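Local structure of DNA ligase (Archaeoglobus fulgidus, 3GDE) at residues Y501-Q511 and A521-D532. The protein probably seals nicks in double-stranded DNA during replication, recombination and repair, using ATP and passing through a covalent enzyme-adenylate intermediate. Residues are numbered along the deposited sequence; the frame is centred on the assembly and turned at random.
Sequences YVFEVAYQEIQ and ALRFPRFVRLRD. With PO4 (phosphate ion), chain D.
F503 and F527 meet in a T-shaped stack between antiparallel strands 502-506 and 526-530 of the C-terminal OB-fold domain, a pairing that runs on as the hairpin arms 509-511 and 521-523. F527 drives its edge at the face of F503, the ring planes at 74°, with F527 CE1 3.5 Å from F503 CG. L530 CD1 lies at the edge of the F503 ring, 3.7 Å from F503 CE1, and helix 473-483 packs on the side of the sheet that carries F503, F527 and L530. Farther along, V505 CG1 touches P525 CB, while I510 and L522 lie side by side, CG1 of the former 3.8 Å from CD2 of the latter. Two classic beta bulges interrupt the register: V528 and R529 both face E504, and Q508 and E509 both face R523, whose O takes a 2.9 Å bond from Q508 N and a weak one from E509 N.

On the opposite side of the sheet, E504 reaches out with CG anti to the backbone N (chi1 -175°) and the chain extended beyond it, its OE2 hydrogen-bonded to T427 OG1. E504 OE1 forms salt bridges with two arginines: R529 NE makes a weak hydrogen bond, its guanidinium turned 78° from the carboxylate, and R531 NH1 comes from above the carboxylate plane at 2.9 Å from OE1. R531 CG packs on E504 CB, and bends at chi2 and chi3 then turn the guanidinium to OE1; D533 pairs with R531 NH2. The R531 side chain lies about 7 Å from that of R272, a predicted ATP-binding residue. The R531 guanidinium grips a phosphate ion, probably from the crystallisation liquor, through NH1 to O3 and an almost straight bond of 2.9 Å from R531 NH2 to phosphate O1.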
loop_
_atom_site.group_PDB
_atom_site.type_symbol
_atom_site.label_atom_id
_atom_site.label_comp_id
_atom_site.label_asym_id
_atom_site.label_seq_id
_atom_site.Cartn_x
_atom_site.Cartn_y
_atom_site.Cartn_z
ATOM N N TYR A 501 -6.982 -7.685 -5.126
ATOM C CA TYR A 501 -5.989 -7.651 -6.193
ATOM C C TYR A 501 -6.001 -6.331 -6.944
ATOM O O TYR A 501 -7.045 -5.697 -7.102
ATOM C CB TYR A 501 -6.165 -8.857 -7.121
ATOM C CG TYR A 501 -5.913 -10.175 -6.411
ATOM C CD1 TYR A 501 -6.952 -11.088 -6.200
ATOM C CD2 TYR A 501 -4.642 -10.492 -5.918
ATOM C CE1 TYR A 501 -6.734 -12.287 -5.535
ATOM C CE2 TYR A 501 -4.403 -11.693 -5.248
ATOM C CZ TYR A 501 -5.456 -12.589 -5.058
ATOM O OH TYR A 501 -5.228 -13.796 -4.402
ATOM N N VAL A 502 -4.819 -5.912 -7.375
ATOM C CA VAL A 502 -4.653 -4.653 -8.087
ATOM C C VAL A 502 -4.095 -4.938 -9.492
ATOM O O VAL A 502 -3.116 -5.673 -9.636
ATOM C CB VAL A 502 -3.710 -3.689 -7.281
ATOM C CG1 VAL A 502 -3.284 -2.485 -8.116
ATOM C CG2 VAL A 502 -4.386 -3.247 -5.971
ATOM N N PHE A 503 -4.734 -4.373 -10.517
ATOM C CA PHE A 503 -4.236 -4.485 -11.896
ATOM C C PHE A 503 -3.527 -3.200 -12.294
ATOM O O PHE A 503 -3.980 -2.116 -11.935
ATOM C CB PHE A 503 -5.383 -4.673 -12.901
ATOM C CG PHE A 503 -6.023 -6.033 -12.889
ATOM C CD1 PHE A 503 -5.502 -7.081 -12.138
ATOM C CD2 PHE A 503 -7.162 -6.267 -13.669
ATOM C CE1 PHE A 503 -6.101 -8.328 -12.143
ATOM C CE2 PHE A 503 -7.769 -7.518 -13.691
ATOM C CZ PHE A 503 -7.243 -8.552 -12.923
ATOM N N GLU A 504 -2.428 -3.312 -13.036
ATOM C CA GLU A 504 -1.914 -2.166 -13.793
ATOM C C GLU A 504 -2.713 -2.030 -15.098
ATOM O O GLU A 504 -2.800 -2.978 -15.891
ATOM C CB GLU A 504 -0.419 -2.288 -14.084
ATOM C CG GLU A 504 0.155 -1.034 -14.779
ATOM C CD GLU A 504 1.642 -1.098 -15.048
ATOM O OE1 GLU A 504 2.329 -1.995 -14.497
ATOM O OE2 GLU A 504 2.138 -0.223 -15.807
ATOM N N VAL A 505 -3.285 -0.847 -15.304
ATOM C CA VAL A 505 -4.218 -0.583 -16.392
ATOM C C VAL A 505 -3.755 0.629 -17.211
ATOM O O VAL A 505 -3.478 1.700 -16.651
ATOM C CB VAL A 505 -5.645 -0.310 -15.847
ATOM C CG1 VAL A 505 -6.629 -0.035 -16.974
ATOM C CG2 VAL A 505 -6.135 -1.477 -15.001
ATOM N N ALA A 506 -3.674 0.444 -18.532
ATOM C CA ALA A 506 -3.455 1.545 -19.463
ATOM C C ALA A 506 -4.801 2.037 -19.996
ATOM O O ALA A 506 -5.804 1.330 -19.931
ATOM C CB ALA A 506 -2.552 1.103 -20.613
ATOM N N TYR A 507 -4.821 3.245 -20.541
ATOM C CA TYR A 507 -6.051 3.828 -21.058
ATOM C C TYR A 507 -5.724 4.849 -22.146
ATOM O O TYR A 507 -4.589 5.324 -22.229
ATOM C CB TYR A 507 -6.827 4.502 -19.914
ATOM C CG TYR A 507 -6.044 5.592 -19.219
ATOM C CD1 TYR A 507 -6.219 6.926 -19.569
ATOM C CD2 TYR A 507 -5.120 5.286 -18.212
ATOM C CE1 TYR A 507 -5.495 7.936 -18.948
ATOM C CE2 TYR A 507 -4.381 6.299 -17.576
ATOM C CZ TYR A 507 -4.578 7.620 -17.953
ATOM O OH TYR A 507 -3.865 8.639 -17.338
ATOM N N GLN A 508 -6.715 5.188 -22.970
ATOM C CA GLN A 508 -6.563 6.275 -23.948
ATOM C C GLN A 508 -6.937 7.630 -23.345
ATOM O O GLN A 508 -6.267 8.639 -23.590
ATOM C CB GLN A 508 -7.389 6.013 -25.216
ATOM C CG GLN A 508 -6.821 4.913 -26.129
ATOM C CD GLN A 508 -5.359 5.122 -26.484
ATOM O OE1 GLN A 508 -4.965 6.200 -26.932
ATOM N NE2 GLN A 508 -4.543 4.091 -26.271
ATOM N N GLU A 509 -8.005 7.634 -22.550
ATOM C CA GLU A 509 -8.548 8.860 -21.983
ATOM C C GLU A 509 -9.326 8.599 -20.691
ATOM O O GLU A 509 -9.918 7.539 -20.521
ATOM C CB GLU A 509 -9.454 9.546 -23.013
ATOM C CG GLU A 509 -9.785 10.995 -22.676
ATOM C CD GLU A 509 -10.676 11.678 -23.716
ATOM O OE1 GLU A 509 -11.501 10.997 -24.385
ATOM O OE2 GLU A 509 -10.543 12.920 -23.845
ATOM N N ILE A 510 -9.289 9.560 -19.776
ATOM C CA ILE A 510 -10.233 9.609 -18.660
ATOM C C ILE A 510 -11.315 10.631 -19.036
ATOM O O ILE A 510 -10.998 11.781 -19.333
ATOM C CB ILE A 510 -9.560 10.020 -17.314
ATOM C CG1 ILE A 510 -8.438 9.048 -16.940
ATOM C CG2 ILE A 510 -10.595 10.075 -16.188
ATOM C CD1 ILE A 510 -7.396 9.633 -15.992
ATOM N N GLN A 511 -12.576 10.203 -19.058
ATOM C CA GLN A 511 -13.688 11.142 -19.245
ATOM C C GLN A 511 -14.422 11.377 -17.928
ATOM O O GLN A 511 -14.415 10.517 -17.048
ATOM C CB GLN A 511 -14.718 10.644 -20.268
ATOM C CG GLN A 511 -14.329 9.486 -21.177
ATOM C CD GLN A 511 -15.558 8.790 -21.786
ATOM O OE1 GLN A 511 -15.490 8.219 -22.882
ATOM N NE2 GLN A 511 -16.688 8.840 -21.072
ATOM N N ALA A 521 -14.715 7.870 -16.009
ATOM C CA ALA A 521 -14.695 6.605 -16.731
ATOM C C ALA A 521 -13.449 6.517 -17.602
ATOM O O ALA A 521 -13.055 7.498 -18.243
ATOM C CB ALA A 521 -15.951 6.452 -17.574
ATOM N N LEU A 522 -12.825 5.345 -17.618
ATOM C CA LEU A 522 -11.699 5.108 -18.510
ATOM C C LEU A 522 -12.204 4.771 -19.914
ATOM O O LEU A 522 -13.097 3.923 -20.089
ATOM C CB LEU A 522 -10.793 3.990 -17.985
ATOM C CG LEU A 522 -10.166 4.138 -16.593
ATOM C CD1 LEU A 522 -9.280 2.936 -16.308
ATOM C CD2 LEU A 522 -9.368 5.428 -16.460
ATOM N N ARG A 523 -11.637 5.466 -20.899
ATOM C CA ARG A 523 -11.883 5.210 -22.313
ATOM C C ARG A 523 -10.754 4.309 -22.826
ATOM O O ARG A 523 -9.574 4.640 -22.705
ATOM C CB ARG A 523 -11.942 6.543 -23.067
ATOM C CG ARG A 523 -12.230 6.471 -24.560
ATOM C CD ARG A 523 -13.737 6.522 -24.890
ATOM N NE ARG A 523 -13.978 6.331 -26.320
ATOM C CZ ARG A 523 -15.074 5.792 -26.856
ATOM N NH1 ARG A 523 -16.075 5.366 -26.090
ATOM N NH2 ARG A 523 -15.165 5.669 -28.182
ATOM N N PHE A 524 -11.131 3.153 -23.363
ATOM C CA PHE A 524 -10.196 2.117 -23.844
ATOM C C PHE A 524 -9.173 1.637 -22.809
ATOM O O PHE A 524 -7.964 1.659 -23.069
ATOM C CB PHE A 524 -9.526 2.514 -25.180
ATOM C CG PHE A 524 -10.506 2.930 -26.235
ATOM C CD1 PHE A 524 -10.571 4.250 -26.657
ATOM C CD2 PHE A 524 -11.397 2.014 -26.773
ATOM C CE1 PHE A 524 -11.502 4.647 -27.623
ATOM C CE2 PHE A 524 -12.327 2.403 -27.735
ATOM C CZ PHE A 524 -12.373 3.720 -28.158
ATOM N N PRO A 525 -9.663 1.154 -21.646
ATOM C CA PRO A 525 -8.764 0.587 -20.649
ATOM C C PRO A 525 -8.165 -0.713 -21.187
ATOM O O PRO A 525 -8.814 -1.439 -21.942
ATOM C CB PRO A 525 -9.689 0.312 -19.457
ATOM C CG PRO A 525 -11.020 0.105 -20.066
ATOM C CD PRO A 525 -11.075 1.059 -21.222
ATOM N N ARG A 526 -6.924 -0.995 -20.820
ATOM C CA ARG A 526 -6.240 -2.155 -21.364
ATOM C C ARG A 526 -5.361 -2.731 -20.278
ATOM O O ARG A 526 -4.597 -2.007 -19.649
ATOM C CB ARG A 526 -5.417 -1.769 -22.617
ATOM C CG ARG A 526 -4.579 -2.904 -23.228
ATOM C CD ARG A 526 -3.985 -2.522 -24.609
ATOM N NE ARG A 526 -4.999 -2.604 -25.661
ATOM C CZ ARG A 526 -5.317 -3.719 -26.314
ATOM N NH1 ARG A 526 -4.688 -4.860 -26.045
ATOM N NH2 ARG A 526 -6.277 -3.695 -27.237
ATOM N N PHE A 527 -5.475 -4.039 -20.069
ATOM C CA PHE A 527 -4.734 -4.730 -19.027
ATOM C C PHE A 527 -3.257 -4.801 -19.382
ATOM O O PHE A 527 -2.898 -5.227 -20.475
ATOM C CB PHE A 527 -5.323 -6.128 -18.814
ATOM C CG PHE A 527 -4.595 -6.968 -17.772
ATOM C CD1 PHE A 527 -4.793 -6.745 -16.402
ATOM C CD2 PHE A 527 -3.751 -8.006 -18.164
ATOM C CE1 PHE A 527 -4.131 -7.523 -15.451
ATOM C CE2 PHE A 527 -3.089 -8.797 -17.213
ATOM C CZ PHE A 527 -3.290 -8.560 -15.858
ATOM N N VAL A 528 -2.413 -4.359 -18.454
ATOM C CA VAL A 528 -0.967 -4.478 -18.590
ATOM C C VAL A 528 -0.460 -5.707 -17.812
ATOM O O VAL A 528 0.092 -6.634 -18.407
ATOM C CB VAL A 528 -0.251 -3.177 -18.143
ATOM C CG1 VAL A 528 1.247 -3.260 -18.407
ATOM C CG2 VAL A 528 -0.854 -1.956 -18.865
ATOM N N ARG A 529 -0.665 -5.709 -16.489
ATOM C CA ARG A 529 -0.325 -6.844 -15.628
ATOM C C ARG A 529 -0.983 -6.771 -14.248
ATOM O O ARG A 529 -1.427 -5.704 -13.803
ATOM C CB ARG A 529 1.189 -6.953 -15.447
ATOM C CG ARG A 529 1.820 -5.779 -14.723
ATOM C CD ARG A 529 3.331 -5.863 -14.836
ATOM N NE ARG A 529 3.851 -4.622 -15.395
ATOM C CZ ARG A 529 4.238 -4.452 -16.659
ATOM N NH1 ARG A 529 4.216 -5.443 -17.537
ATOM N NH2 ARG A 529 4.672 -3.268 -17.033
ATOM N N LEU A 530 -1.005 -7.918 -13.568
ATOM C CA LEU A 530 -1.401 -7.999 -12.172
ATOM C C LEU A 530 -0.294 -7.391 -11.313
ATOM O O LEU A 530 0.868 -7.713 -11.497
ATOM C CB LEU A 530 -1.621 -9.472 -11.776
ATOM C CG LEU A 530 -1.931 -9.875 -10.326
ATOM C CD1 LEU A 530 -3.350 -9.466 -9.890
ATOM C CD2 LEU A 530 -1.752 -11.374 -10.176
ATOM N N ARG A 531 -0.651 -6.520 -10.374
ATOM C CA ARG A 531 0.359 -5.957 -9.480
ATOM C C ARG A 531 0.302 -6.569 -8.076
ATOM O O ARG A 531 -0.398 -6.085 -7.191
ATOM C CB ARG A 531 0.305 -4.422 -9.462
ATOM C CG ARG A 531 0.588 -3.786 -10.834
ATOM C CD ARG A 531 2.045 -4.012 -11.301
ATOM N NE ARG A 531 2.993 -3.301 -10.446
ATOM C CZ ARG A 531 3.418 -2.054 -10.647
ATOM N NH1 ARG A 531 3.017 -1.362 -11.713
ATOM N NH2 ARG A 531 4.269 -1.512 -9.787
ATOM N N ASP A 532 1.051 -7.652 -7.894
ATOM C CA ASP A 532 1.181 -8.291 -6.580
ATOM C C ASP A 532 1.934 -7.414 -5.585
ATOM O O ASP A 532 1.733 -7.535 -4.379
ATOM C CB ASP A 532 1.876 -9.653 -6.697
ATOM C CG ASP A 532 0.951 -10.732 -7.233
ATOM O OD1 ASP A 532 -0.273 -10.662 -6.957
ATOM O OD2 ASP A 532 1.457 -11.658 -7.916
HETATM P P PO4 D . 4.225 2.147 -10.792
HETATM O O1 PO4 D . 5.190 1.165 -10.172
HETATM O O2 PO4 D . 5.004 3.234 -11.500
HETATM O O3 PO4 D . 3.360 1.434 -11.810
HETATM O O4 PO4 D . 3.368 2.758 -9.704
HETATM O O HOH W 1 -2.533 -7.279 -6.170
#